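UDP-glucose 4-epimerase (Campylobacter jejuni subsp. jejuni serotype O:2, PDB 7K3P) interconverts UDP-glucose and UDP-galactose with the help of bound NAD, and probably also epimerises the corresponding N-acetylated UDP-sugars. Local coordinates at residues A[55-60]-A[64-69]. The protein carries 2 engineered substitutions. Numbering follows the deposited sequence.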
loop_
_atom_site.group_PDB
_atom_site.type_symbol
_atom_site.label_atom_id
_atom_site.label_comp_id
_atom_site.label_asym_id
_atom_site.label_seq_id
_atom_site.Cartn_x
_atom_site.Cartn_y
_atom_site.Cartn_z
ATOM N N ILE A 55 -25.761 -2.870 -20.878
ATOM C CA ILE A 55 -26.119 -3.226 -22.251
ATOM C C ILE A 55 -25.037 -4.055 -22.966
ATOM O O ILE A 55 -25.357 -4.956 -23.749
ATOM C CB ILE A 55 -26.519 -1.973 -23.061
ATOM C CG1 ILE A 55 -27.266 -0.989 -22.147
ATOM C CG2 ILE A 55 -27.374 -2.360 -24.262
ATOM C CD1 ILE A 55 -27.646 0.333 -22.789
ATOM N N ALA A 56 -23.766 -3.761 -22.688
ATOM C CA ALA A 56 -22.664 -4.582 -23.193
ATOM C C ALA A 56 -22.776 -6.015 -22.661
ATOM O O ALA A 56 -22.558 -6.979 -23.397
ATOM C CB ALA A 56 -21.314 -3.969 -22.820
ATOM N N ILE A 57 -23.133 -6.140 -21.382
ATOM C CA ILE A 57 -23.329 -7.441 -20.733
ATOM C C ILE A 57 -24.486 -8.257 -21.335
ATOM O O ILE A 57 -24.309 -9.427 -21.701
ATOM C CB ILE A 57 -23.594 -7.283 -19.222
ATOM C CG1 ILE A 57 -22.335 -6.798 -18.495
ATOM C CG2 ILE A 57 -24.112 -8.594 -18.638
ATOM C CD1 ILE A 57 -21.139 -7.741 -18.606
ATOM N N GLU A 58 -25.667 -7.646 -21.412
ATOM C CA GLU A 58 -26.836 -8.302 -21.998
ATOM C C GLU A 58 -26.565 -8.756 -23.435
ATOM O O GLU A 58 -26.910 -9.876 -23.813
ATOM C CB GLU A 58 -28.064 -7.385 -21.930
ATOM C CG GLU A 58 -28.501 -7.061 -20.503
ATOM C CD GLU A 58 -29.781 -6.249 -20.448
ATOM O OE1 GLU A 58 -29.701 -5.006 -20.307
ATOM O OE2 GLU A 58 -30.869 -6.859 -20.539
ATOM N N ASP A 59 -25.922 -7.890 -24.217
ATOM C CA ASP A 59 -25.581 -8.188 -25.613
ATOM C C ASP A 59 -24.664 -9.407 -25.792
ATOM O O ASP A 59 -24.740 -10.097 -26.809
ATOM C CB ASP A 59 -24.965 -6.957 -26.294
ATOM C CG ASP A 59 -26.007 -5.918 -26.683
ATOM O OD1 ASP A 59 -27.071 -5.861 -26.026
ATOM O OD2 ASP A 59 -25.758 -5.160 -27.649
ATOM N N LEU A 60 -23.802 -9.664 -24.809
ATOM C CA LEU A 60 -22.888 -10.810 -24.852
ATOM C C LEU A 60 -23.504 -12.068 -24.229
ATOM O O LEU A 60 -23.045 -13.185 -24.492
ATOM C CB LEU A 60 -21.559 -10.479 -24.156
ATOM C CG LEU A 60 -20.650 -9.430 -24.809
ATOM C CD1 LEU A 60 -19.813 -8.690 -23.766
ATOM C CD2 LEU A 60 -19.751 -10.087 -25.841
ATOM N N ARG A 64 -23.077 -16.501 -25.485
ATOM C CA ARG A 64 -23.010 -17.638 -24.585
ATOM C C ARG A 64 -23.607 -17.188 -23.256
ATOM O O ARG A 64 -23.783 -15.991 -23.018
ATOM C CB ARG A 64 -21.554 -18.071 -24.391
ATOM C CG ARG A 64 -21.364 -19.489 -23.871
ATOM C CD ARG A 64 -19.879 -19.818 -23.729
ATOM N NE ARG A 64 -19.409 -19.563 -22.368
ATOM C CZ ARG A 64 -19.132 -20.516 -21.482
ATOM N NH1 ARG A 64 -19.256 -21.795 -21.823
ATOM N NH2 ARG A 64 -18.721 -20.195 -20.257
ATOM N N ALA A 65 -23.932 -18.143 -22.393
ATOM C CA ALA A 65 -24.377 -17.796 -21.055
ATOM C C ALA A 65 -23.174 -17.616 -20.126
ATOM O O ALA A 65 -22.151 -18.301 -20.253
ATOM C CB ALA A 65 -25.324 -18.847 -20.513
ATOM N N PHE A 66 -23.309 -16.667 -19.208
ATOM C CA PHE A 66 -22.352 -16.479 -18.133
ATOM C C PHE A 66 -23.123 -15.834 -16.994
ATOM O O PHE A 66 -24.097 -15.112 -17.227
ATOM C CB PHE A 66 -21.166 -15.609 -18.581
ATOM C CG PHE A 66 -21.561 -14.259 -19.087
ATOM C CD1 PHE A 66 -21.862 -14.075 -20.424
ATOM C CD2 PHE A 66 -21.630 -13.172 -18.230
ATOM C CE1 PHE A 66 -22.227 -12.832 -20.906
ATOM C CE2 PHE A 66 -21.992 -11.917 -18.701
ATOM C CZ PHE A 66 -22.294 -11.748 -20.044
ATOM N N LYS A 67 -22.721 -16.127 -15.763
ATOM C CA LYS A 67 -23.343 -15.494 -14.610
ATOM C C LYS A 67 -22.849 -14.064 -14.506
ATOM O O LYS A 67 -21.634 -13.820 -14.515
ATOM C CB LYS A 67 -22.976 -16.234 -13.326
ATOM C CG LYS A 67 -23.750 -17.517 -13.062
ATOM C CD LYS A 67 -23.122 -18.251 -11.876
ATOM C CE LYS A 67 -23.782 -19.602 -11.617
ATOM N NZ LYS A 67 -22.809 -20.564 -10.990
ATOM N N PHE A 68 -23.777 -13.118 -14.405
ATOM C CA PHE A 68 -23.397 -11.753 -14.090
ATOM C C PHE A 68 -23.792 -11.370 -12.667
ATOM O O PHE A 68 -24.977 -11.369 -12.322
ATOM C CB PHE A 68 -23.996 -10.758 -15.070
ATOM C CG PHE A 68 -23.683 -9.344 -14.712
ATOM C CD1 PHE A 68 -22.406 -8.837 -14.917
ATOM C CD2 PHE A 68 -24.641 -8.534 -14.126
ATOM C CE1 PHE A 68 -22.099 -7.542 -14.565
ATOM C CE2 PHE A 68 -24.339 -7.236 -13.767
ATOM C CZ PHE A 68 -23.069 -6.739 -13.988
ATOM N N PHE A 69 -22.799 -11.039 -11.845
ATOM C CA PHE A 69 -23.056 -10.596 -10.477
ATOM C C PHE A 69 -22.918 -9.087 -10.327
ATOM O O PHE A 69 -21.794 -8.557 -10.330
ATOM C CB PHE A 69 -22.096 -11.291 -9.519
ATOM C CG PHE A 69 -22.236 -12.778 -9.506
ATOM C CD1 PHE A 69 -23.248 -13.384 -8.768
ATOM C CD2 PHE A 69 -21.356 -13.575 -10.219
ATOM C CE1 PHE A 69 -23.379 -14.762 -8.746
ATOM C CE2 PHE A 69 -21.481 -14.962 -10.205
ATOM C CZ PHE A 69 -22.497 -15.554 -9.467
#
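I57 of helix 54-61 touches two aromatic rings, F66 and F68, of the chain that leads into and forms strand 67-69. With CG1 beside the backbone N (chi1 -69°), CG2 stands anti to that N and reaches both rings. It comes 3.9 Å from CZ of F66 and also lies over one face of F68, 4.0 Å from CG. The other branch runs along the same F68 ring, with CG1 4.0 Å from CE1. The I57 and F68 side chains cross at about a right angle. The carbonyl O of I57 meets the rim of the F66 ring near its plane, 3.5 Å from CZ.

One turn on, L60 meets the same rim. Its carbonyl C lies in the plane of the F66 ring, 3.6 Å from CE1. Its carbonyl O accepts a weak, bent bond from R64 N (3.5 Å, 137°), just past the helix end.

The contact joins the helix and second strand of a Rossmann-type beta-alpha-beta unit, strand 42-46, helix 54-61 and strand 67-69. Strand 67-69 is an outermost strand of the chain's parallel sheet. V45 touches both F66 and F68, while L60 also packs on L33 of helix 27-37. The chemistry is mainly apolar, which implies that packing, rather than polar bonding, does most to join the two segments; the one hydrogen bond between them is weak.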